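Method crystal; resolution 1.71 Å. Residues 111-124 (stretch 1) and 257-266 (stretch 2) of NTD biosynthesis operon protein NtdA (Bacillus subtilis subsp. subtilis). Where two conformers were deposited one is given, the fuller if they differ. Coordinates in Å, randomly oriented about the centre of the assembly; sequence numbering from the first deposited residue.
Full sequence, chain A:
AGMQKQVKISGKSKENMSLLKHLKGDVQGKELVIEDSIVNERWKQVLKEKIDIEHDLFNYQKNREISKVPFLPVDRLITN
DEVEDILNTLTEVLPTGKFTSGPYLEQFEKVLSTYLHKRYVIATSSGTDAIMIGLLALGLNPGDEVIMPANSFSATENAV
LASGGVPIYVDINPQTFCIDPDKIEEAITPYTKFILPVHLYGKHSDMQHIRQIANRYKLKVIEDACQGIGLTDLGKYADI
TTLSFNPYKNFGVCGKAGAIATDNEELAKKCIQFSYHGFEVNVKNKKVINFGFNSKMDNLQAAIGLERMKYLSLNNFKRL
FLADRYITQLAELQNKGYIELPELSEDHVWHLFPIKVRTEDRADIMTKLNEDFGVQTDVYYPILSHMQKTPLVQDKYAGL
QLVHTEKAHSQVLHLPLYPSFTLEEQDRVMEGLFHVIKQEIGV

Stretch 1 111-124: VLSTYLHKRYVIAT
Stretch 2 (257-266) AGAIATDNEE

The apolar centre lies on the sheet face that carries Val121, Ala123, Ala259 and Ala261. Helix 111-116 packs against this face. Leu116 CD1 sits 3.7 Å from Ala261 CB, and Leu112 CD1 sits 4.3 Å from Ala259 CB. Both leucines are m,t (chi1 -62° and -72°), with CA-to-CB bonds directed toward the other stretch. The methyl side chains of Ala259 and Ala261 leave room for this close packing. Val121 (chi1 t) spans both alanines: Val121 CG1 is 4.1 Å from Ala259 CB, and Val121 CG2 is 4.1 Å from Ala261 CB.

The face with Tyr120, Ile122, Thr124, Ile260 and Thr262 is also largely buried. Ile122 CB and Ile260 CB are 4.3 Å apart. Ile260 is m,t; Ile122 has chi1 -60° and an off-well chi2 of 93°. Thr124 (chi1 p) brings Thr124 CG2 to 4.2 Å from Ile260 CD1. Its neighbour Gly258 has no side chain; an ideal CB on Gly258 would lie a tight 3.2 Å from Thr124 OG1.

Strands 120-124 and 258-262 run antiparallel at 160°, with axes approaching to 4.2 Å. Phi/psi values are extended throughout. Tyr120-Thr262, Ile122-Ile260 and Thr124-Gly258 are hydrogen-bonded pairs, with CA-CA distances of 5.3, 5.0 and 4.9 Å. Tyr120 N donates to Thr262 O and Thr262 N to Tyr120 O, both at 2.9 Å. Ile122 N to Ile260 O and Ile260 N to Ile122 O are both 2.8 Å. Thr124 N to Gly258 O is 2.8 Å, and Gly258 N to Thr124 O is 2.9 Å. Val121-Ala261 and Ala123-Ala259 are the non-hydrogen-bonded pairs, with CA atoms 4.4 and 4.2 Å apart. CA-H...O contacts supplement the ladder, such as Val121 CA to Ile260 O at 3.2 Å.

Tyr120 (chi1 -54°, chi2 -76°) extends its ring beyond the strand. Thr262 O and Asp263 O lie at the ring edge. Tyr120 OH reaches 3.3 Å from Glu265 CG.

Before the strand, the chain leaves the helix at His117 (phi/psi 53/45). Lys118 follows at -121/140 and Arg119 at -69/-36. Ser113 OG donates to Lys118 O at 2.7 Å, tying the turn to the helix.

Asp263 (chi1 -77°) forms the polar edge. Asp263 OD1 accepts from Arg119 N at 2.9 Å, and Asp263 OD2 makes a salt bridge to Lys118 NZ at 3.5 Å. Lys118 is m,m,t,t. Its aliphatic part covers the alanine, with Lys118 CG 3.9 Å from Ala261 CB, while the amine reaches the acid. Waters 1 and 2 each bridge His117 O and the Asp263 carboxylate. Water 3 links Lys118 NZ to Asp263 N. Asn264 N donates to Thr262 OG1 at 3.2 Å, and Asn264 N-caps the following helix.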

ATOM      1  N   VAL A 111      -9.148  12.198  13.555  1.00 15.41           N
ATOM      2  CA  VAL A 111      -8.964  13.577  13.104  1.00 15.50           C
ATOM      3  C   VAL A 111      -9.684  13.830  11.770  1.00 18.07           C
ATOM      4  O   VAL A 111     -10.314  14.879  11.555  1.00 15.03           O
ATOM      5  CB  VAL A 111      -7.460  13.899  12.972  1.00 22.16           C
ATOM      6  CG1 VAL A 111      -7.263  15.037  12.027  1.00 37.81           C
ATOM      7  CG2 VAL A 111      -6.866  14.236  14.331  1.00 23.08           C
ATOM      8  N   LEU A 112      -9.604  12.859  10.870  1.00 17.16           N
ATOM      9  CA  LEU A 112     -10.327  12.946   9.606  1.00 17.25           C
ATOM     10  C   LEU A 112     -11.833  12.951   9.810  1.00 16.69           C
ATOM     11  O   LEU A 112     -12.568  13.660   9.109  1.00 16.66           O
ATOM     12  CB  LEU A 112      -9.940  11.773   8.693  1.00 16.96           C
ATOM     13  CG  LEU A 112      -8.529  11.858   8.106  1.00 20.62           C
ATOM     14  CD1 LEU A 112      -8.213  10.559   7.354  1.00 20.95           C
ATOM     15  CD2 LEU A 112      -8.409  13.056   7.158  1.00 19.06           C
ATOM     16  N   SER A 113     -12.301  12.133  10.750  1.00 15.44           N
ATOM     17  CA  SER A 113     -13.728  12.033  11.056  1.00 13.91           C
ATOM     18  C   SER A 113     -14.264  13.395  11.472  1.00 16.75           C
ATOM     19  O   SER A 113     -15.312  13.837  11.005  1.00 18.14           O
ATOM     20  CB  SER A 113     -13.948  11.007  12.171  1.00 17.45           C
ATOM     21  OG  SER A 113     -15.237  11.130  12.742  1.00 25.86           O
ATOM     22  N   THR A 114     -13.514  14.067  12.333  1.00 14.94           N
ATOM     23  CA  THR A 114     -13.897  15.395  12.807  1.00 16.62           C
ATOM     24  C   THR A 114     -13.844  16.432  11.690  1.00 20.27           C
ATOM     25  O   THR A 114     -14.754  17.260  11.534  1.00 19.03           O
ATOM     26  CB  THR A 114     -12.998  15.832  13.958  1.00 21.08           C
ATOM     27  OG1 THR A 114     -13.116  14.883  15.025  1.00 21.10           O
ATOM     28  CG2 THR A 114     -13.390  17.227  14.458  1.00 30.97           C
ATOM     29  N   TYR A 115     -12.784  16.374  10.896  1.00 15.73           N
ATOM     30  CA  TYR A 115     -12.622  17.314   9.795  1.00 20.50           C
ATOM     31  C   TYR A 115     -13.713  17.159   8.747  1.00 17.89           C
ATOM     32  O   TYR A 115     -14.278  18.148   8.285  1.00 19.22           O
ATOM     33  CB  TYR A 115     -11.240  17.130   9.181  1.00 20.18           C
ATOM     34  CG  TYR A 115     -10.922  18.021   8.002  1.00 16.50           C
ATOM     35  CD1 TYR A 115     -10.640  19.376   8.177  1.00 20.63           C
ATOM     36  CD2 TYR A 115     -10.857  17.493   6.714  1.00 19.29           C
ATOM     37  CE1 TYR A 115     -10.315  20.186   7.095  1.00 22.98           C
ATOM     38  CE2 TYR A 115     -10.536  18.294   5.626  1.00 19.57           C
ATOM     39  CZ  TYR A 115     -10.264  19.631   5.822  1.00 17.49           C
ATOM     40  OH  TYR A 115      -9.939  20.423   4.745  1.00 20.18           O
ATOM     41  N   LEU A 116     -14.025  15.915   8.381  1.00 15.95           N
ATOM     42  CA  LEU A 116     -15.020  15.646   7.353  1.00 17.94           C
ATOM     43  C   LEU A 116     -16.458  15.691   7.863  1.00 21.43           C
ATOM     44  O   LEU A 116     -17.389  15.674   7.060  1.00 20.59           O
ATOM     45  CB  LEU A 116     -14.758  14.271   6.729  1.00 15.53           C
ATOM     46  CG  LEU A 116     -13.428  14.086   6.005  1.00 22.60           C
ATOM     47  CD1 LEU A 116     -13.222  12.613   5.625  1.00 19.40           C
ATOM     48  CD2 LEU A 116     -13.382  14.955   4.762  1.00 24.73           C
ATOM     49  N   HIS A 117     -16.633  15.742   9.186  1.00 17.59           N
ATOM     50  CA  HIS A 117     -17.958  15.573   9.806  1.00 18.52           C
ATOM     51  C   HIS A 117     -18.630  14.288   9.330  1.00 15.49           C
ATOM     52  O   HIS A 117     -19.819  14.283   8.981  1.00 19.75           O
ATOM     53  CB  HIS A 117     -18.884  16.775   9.539  1.00 24.42           C
ATOM     54  CG  HIS A 117     -18.334  18.085  10.022  1.00 33.78           C
ATOM     55  ND1 HIS A 117     -18.186  18.386  11.360  1.00 57.75           N
ATOM     56  CD2 HIS A 117     -17.901  19.174   9.343  1.00 53.65           C
ATOM     57  CE1 HIS A 117     -17.681  19.601  11.483  1.00 43.21           C
ATOM     58  NE2 HIS A 117     -17.498  20.101  10.275  1.00 52.32           N
ATOM     59  N   LYS A 118     -17.858  13.201   9.297  1.00 17.22           N
ATOM     60  CA  LYS A 118     -18.386  11.882   8.962  1.00 16.77           C
ATOM     61  C   LYS A 118     -18.093  10.990  10.156  1.00 16.73           C
ATOM     62  O   LYS A 118     -17.010  11.081  10.746  1.00 20.55           O
ATOM     63  CB  LYS A 118     -17.684  11.332   7.709  1.00 22.25           C
ATOM     64  CG  LYS A 118     -18.172  11.955   6.398  1.00 17.04           C
ATOM     65  CD  LYS A 118     -19.573  11.456   6.072  1.00 25.25           C
ATOM     66  CE  LYS A 118     -20.153  12.158   4.847  1.00 25.50           C
ATOM     67  NZ  LYS A 118     -21.507  11.614   4.504  1.00 28.19           N
ATOM     68  N   ARG A 119     -19.042  10.129  10.506  0.52 17.52           N
ATOM     69  CA  ARG A 119     -18.930   9.363  11.741  0.52 18.46           C
ATOM     70  C   ARG A 119     -17.806   8.327  11.685  0.52 18.23           C
ATOM     71  O   ARG A 119     -17.139   8.080  12.685  0.52 18.91           O
ATOM     72  CB  ARG A 119     -20.260   8.679  12.072  0.52 19.06           C
ATOM     73  CG  ARG A 119     -21.432   9.643  12.240  0.52 26.89           C
ATOM     74  CD  ARG A 119     -22.736   8.876  12.436  0.52 28.29           C
ATOM     75  NE  ARG A 119     -22.624   7.958  13.563  0.52 35.09           N
ATOM     76  CZ  ARG A 119     -23.517   7.021  13.865  0.52 39.53           C
ATOM     77  NH1 ARG A 119     -24.605   6.867  13.121  0.52 42.68           N
ATOM     78  NH2 ARG A 119     -23.317   6.233  14.913  0.52 35.72           N
ATOM     79  N   TYR A 120     -17.597   7.729  10.514  1.00 13.70           N
ATOM     80  CA  TYR A 120     -16.627   6.646  10.372  1.00 16.11           C
ATOM     81  C   TYR A 120     -15.656   6.917   9.249  1.00 14.67           C
ATOM     82  O   TYR A 120     -16.055   7.263   8.144  1.00 17.03           O
ATOM     83  CB  TYR A 120     -17.363   5.334  10.088  1.00 15.98           C
ATOM     84  CG  TYR A 120     -18.411   5.032  11.125  1.00 18.96           C
ATOM     85  CD1 TYR A 120     -18.043   4.562  12.382  1.00 26.55           C
ATOM     86  CD2 TYR A 120     -19.765   5.232  10.858  1.00 18.55           C
ATOM     87  CE1 TYR A 120     -18.993   4.300  13.345  1.00 25.97           C
ATOM     88  CE2 TYR A 120     -20.721   4.977  11.819  1.00 18.48           C
ATOM     89  CZ  TYR A 120     -20.322   4.505  13.061  1.00 23.61           C
ATOM     90  OH  TYR A 120     -21.267   4.237  14.027  1.00 27.42           O
ATOM     91  N   VAL A 121     -14.376   6.754   9.544  1.00 14.03           N
ATOM     92  CA  VAL A 121     -13.335   6.907   8.538  1.00 15.09           C
ATOM     93  C   VAL A 121     -12.465   5.669   8.607  1.00 19.69           C
ATOM     94  O   VAL A 121     -12.028   5.266   9.685  1.00 16.63           O
ATOM     95  CB  VAL A 121     -12.487   8.168   8.781  1.00 14.29           C
ATOM     96  CG1 VAL A 121     -11.286   8.201   7.835  1.00 16.55           C
ATOM     97  CG2 VAL A 121     -13.344   9.413   8.576  1.00 17.52           C
ATOM     98  N   ILE A 122     -12.261   5.048   7.455  1.00 12.57           N
ATOM     99  CA  ILE A 122     -11.430   3.861   7.355  1.00 12.68           C
ATOM    100  C   ILE A 122     -10.256   4.250   6.468  1.00 17.34           C
ATOM    101  O   ILE A 122     -10.439   4.498   5.268  1.00 14.78           O
ATOM    102  CB  ILE A 122     -12.191   2.702   6.702  1.00 17.87           C
ATOM    103  CG1 ILE A 122     -13.431   2.325   7.516  1.00 20.61           C
ATOM    104  CG2 ILE A 122     -11.278   1.493   6.568  1.00 21.04           C
ATOM    105  CD1 ILE A 122     -14.749   3.018   7.074  1.00 18.61           C
ATOM    106  N   ALA A 123      -9.065   4.341   7.060  1.00 15.50           N
ATOM    107  CA  ALA A 123      -7.876   4.749   6.318  1.00 12.90           C
ATOM    108  C   ALA A 123      -7.345   3.551   5.527  1.00 16.28           C
ATOM    109  O   ALA A 123      -7.209   2.448   6.065  1.00 17.55           O
ATOM    110  CB  ALA A 123      -6.807   5.300   7.259  1.00 12.91           C
ATOM    111  N   THR A 124      -7.050   3.769   4.249  1.00 11.96           N
ATOM    112  CA  THR A 124      -6.692   2.678   3.348  1.00 12.73           C
ATOM    113  C   THR A 124      -5.308   2.887   2.766  1.00 12.59           C
ATOM    114  O   THR A 124      -4.677   3.926   2.974  1.00 12.81           O
ATOM    115  CB  THR A 124      -7.685   2.592   2.176  1.00 16.04           C
ATOM    116  OG1 THR A 124      -7.668   3.826   1.457  1.00 15.95           O
ATOM    117  CG2 THR A 124      -9.106   2.337   2.660  1.00 11.90           C
ATOM    118  N   ALA A 257      -1.619   6.167   0.337  1.00 11.74           N
ATOM    119  CA  ALA A 257      -2.646   6.040   1.364  1.00 10.45           C
ATOM    120  C   ALA A 257      -3.928   6.688   0.860  1.00 14.42           C
ATOM    121  O   ALA A 257      -3.894   7.472  -0.085  1.00 12.14           O
ATOM    122  CB  ALA A 257      -2.184   6.727   2.667  1.00 11.38           C
ATOM    123  N   GLY A 258      -5.050   6.367   1.501  1.00 11.43           N
ATOM    124  CA  GLY A 258      -6.316   7.023   1.197  1.00 10.08           C
ATOM    125  C   GLY A 258      -7.302   6.823   2.332  1.00 11.11           C
ATOM    126  O   GLY A 258      -6.926   6.404   3.418  1.00 13.31           O
ATOM    127  N   ALA A 259      -8.572   7.135   2.106  1.00 11.54           N
ATOM    128  CA  ALA A 259      -9.556   6.878   3.150  1.00 11.31           C
ATOM    129  C   ALA A 259     -10.942   6.717   2.600  1.00 13.71           C
ATOM    130  O   ALA A 259     -11.264   7.236   1.530  1.00 12.59           O
ATOM    131  CB  ALA A 259      -9.541   7.988   4.179  1.00 13.48           C
ATOM    132  N   ILE A 260     -11.768   6.010   3.361  1.00 11.88           N
ATOM    133  CA  ILE A 260     -13.195   5.927   3.093  1.00 10.69           C
ATOM    134  C   ILE A 260     -13.897   6.629   4.249  1.00 10.73           C
ATOM    135  O   ILE A 260     -13.550   6.409   5.407  1.00 15.26           O
ATOM    136  CB  ILE A 260     -13.645   4.471   3.092  1.00 15.19           C
ATOM    137  CG1 ILE A 260     -13.035   3.728   1.905  1.00 14.14           C
ATOM    138  CG2 ILE A 260     -15.168   4.383   2.996  1.00 16.15           C
ATOM    139  CD1 ILE A 260     -13.211   2.210   1.998  1.00 16.24           C
ATOM    140  N   ALA A 261     -14.878   7.476   3.952  1.00 13.34           N
ATOM    141  CA  ALA A 261     -15.638   8.121   5.018  1.00 16.23           C
ATOM    142  C   ALA A 261     -17.111   7.849   4.820  1.00 15.37           C
ATOM    143  O   ALA A 261     -17.612   7.902   3.700  1.00 13.85           O
ATOM    144  CB  ALA A 261     -15.371   9.613   5.042  1.00 15.02           C
ATOM    145  N   THR A 262     -17.809   7.526   5.906  1.00 12.48           N
ATOM    146  CA  THR A 262     -19.245   7.271   5.807  1.00 12.22           C
ATOM    147  C   THR A 262     -19.905   7.556   7.140  1.00 15.75           C
ATOM    148  O   THR A 262     -19.239   7.536   8.179  1.00 17.07           O
ATOM    149  CB  THR A 262     -19.554   5.821   5.344  1.00 15.15           C
ATOM    150  OG1 THR A 262     -20.971   5.680   5.133  1.00 18.85           O
ATOM    151  CG2 THR A 262     -19.094   4.792   6.384  1.00 14.80           C
ATOM    152  N   ASP A 263     -21.205   7.854   7.102  1.00 17.84           N
ATOM    153  CA  ASP A 263     -21.984   7.979   8.324  1.00 19.12           C
ATOM    154  C   ASP A 263     -22.651   6.666   8.721  1.00 20.73           C
ATOM    155  O   ASP A 263     -23.195   6.547   9.818  1.00 20.67           O
ATOM    156  CB  ASP A 263     -23.046   9.078   8.186  1.00 18.51           C
ATOM    157  CG  ASP A 263     -22.465  10.476   8.306  1.00 29.63           C
ATOM    158  OD1 ASP A 263     -21.462  10.656   9.033  1.00 19.93           O
ATOM    159  OD2 ASP A 263     -23.024  11.410   7.684  1.00 26.58           O
ATOM    160  N   ASN A 264     -22.611   5.671   7.838  1.00 15.67           N
ATOM    161  CA  ASN A 264     -23.365   4.450   8.084  1.00 17.08           C
ATOM    162  C   ASN A 264     -22.521   3.392   8.779  1.00 18.57           C
ATOM    163  O   ASN A 264     -21.515   2.948   8.231  1.00 17.06           O
ATOM    164  CB  ASN A 264     -23.917   3.873   6.782  1.00 16.41           C
ATOM    165  CG  ASN A 264     -24.862   2.723   7.031  1.00 23.63           C
ATOM    166  OD1 ASN A 264     -24.432   1.591   7.253  1.00 21.82           O
ATOM    167  ND2 ASN A 264     -26.163   3.009   7.015  1.00 26.99           N
ATOM    168  N   GLU A 265     -22.936   2.982   9.978  1.00 18.47           N
ATOM    169  CA  GLU A 265     -22.154   2.036  10.779  1.00 20.18           C
ATOM    170  C   GLU A 265     -21.997   0.661  10.135  1.00 18.68           C
ATOM    171  O   GLU A 265     -20.902   0.087  10.155  1.00 18.16           O
ATOM    172  CB  GLU A 265     -22.742   1.895  12.193  1.00 20.78           C
ATOM    173  CG  GLU A 265     -21.838   1.120  13.170  1.00 27.06           C
ATOM    174  CD  GLU A 265     -22.084  -0.386  13.144  1.00 33.21           C
ATOM    175  OE1 GLU A 265     -23.158  -0.808  12.666  1.00 37.48           O
ATOM    176  OE2 GLU A 265     -21.200  -1.147  13.604  1.00 43.48           O
ATOM    177  N   GLU A 266     -23.077   0.098   9.597  1.00 19.90           N
ATOM    178  CA  GLU A 266     -22.946  -1.227   8.995  1.00 22.88           C
ATOM    179  C   GLU A 266     -22.037  -1.157   7.776  1.00 16.17           C
ATOM    180  O   GLU A 266     -21.268  -2.079   7.502  1.00 17.67           O
ATOM    181  CB  GLU A 266     -24.299  -1.812   8.589  1.00 25.64           C
ATOM    182  CG  GLU A 266     -25.209  -2.191   9.759  1.00 32.78           C
ATOM    183  CD  GLU A 266     -24.756  -3.439  10.511  1.00 50.61           C
ATOM    184  OE1 GLU A 266     -23.822  -4.135  10.049  1.00 32.52           O
ATOM    185  OE2 GLU A 266     -25.354  -3.724  11.572  1.00 41.21           O
TER
HETATM  186  O   HOH W   1     -22.434  13.699   8.305  1.00 36.60           O
HETATM  187  O   HOH W   2     -22.060  13.044  10.464  1.00 39.47           O
HETATM  188  O   HOH W   3     -22.374   8.646   4.561  1.00 23.14           O
HETATM  189  O   HOH W   4     -19.824   9.706   2.638  1.00 24.70           O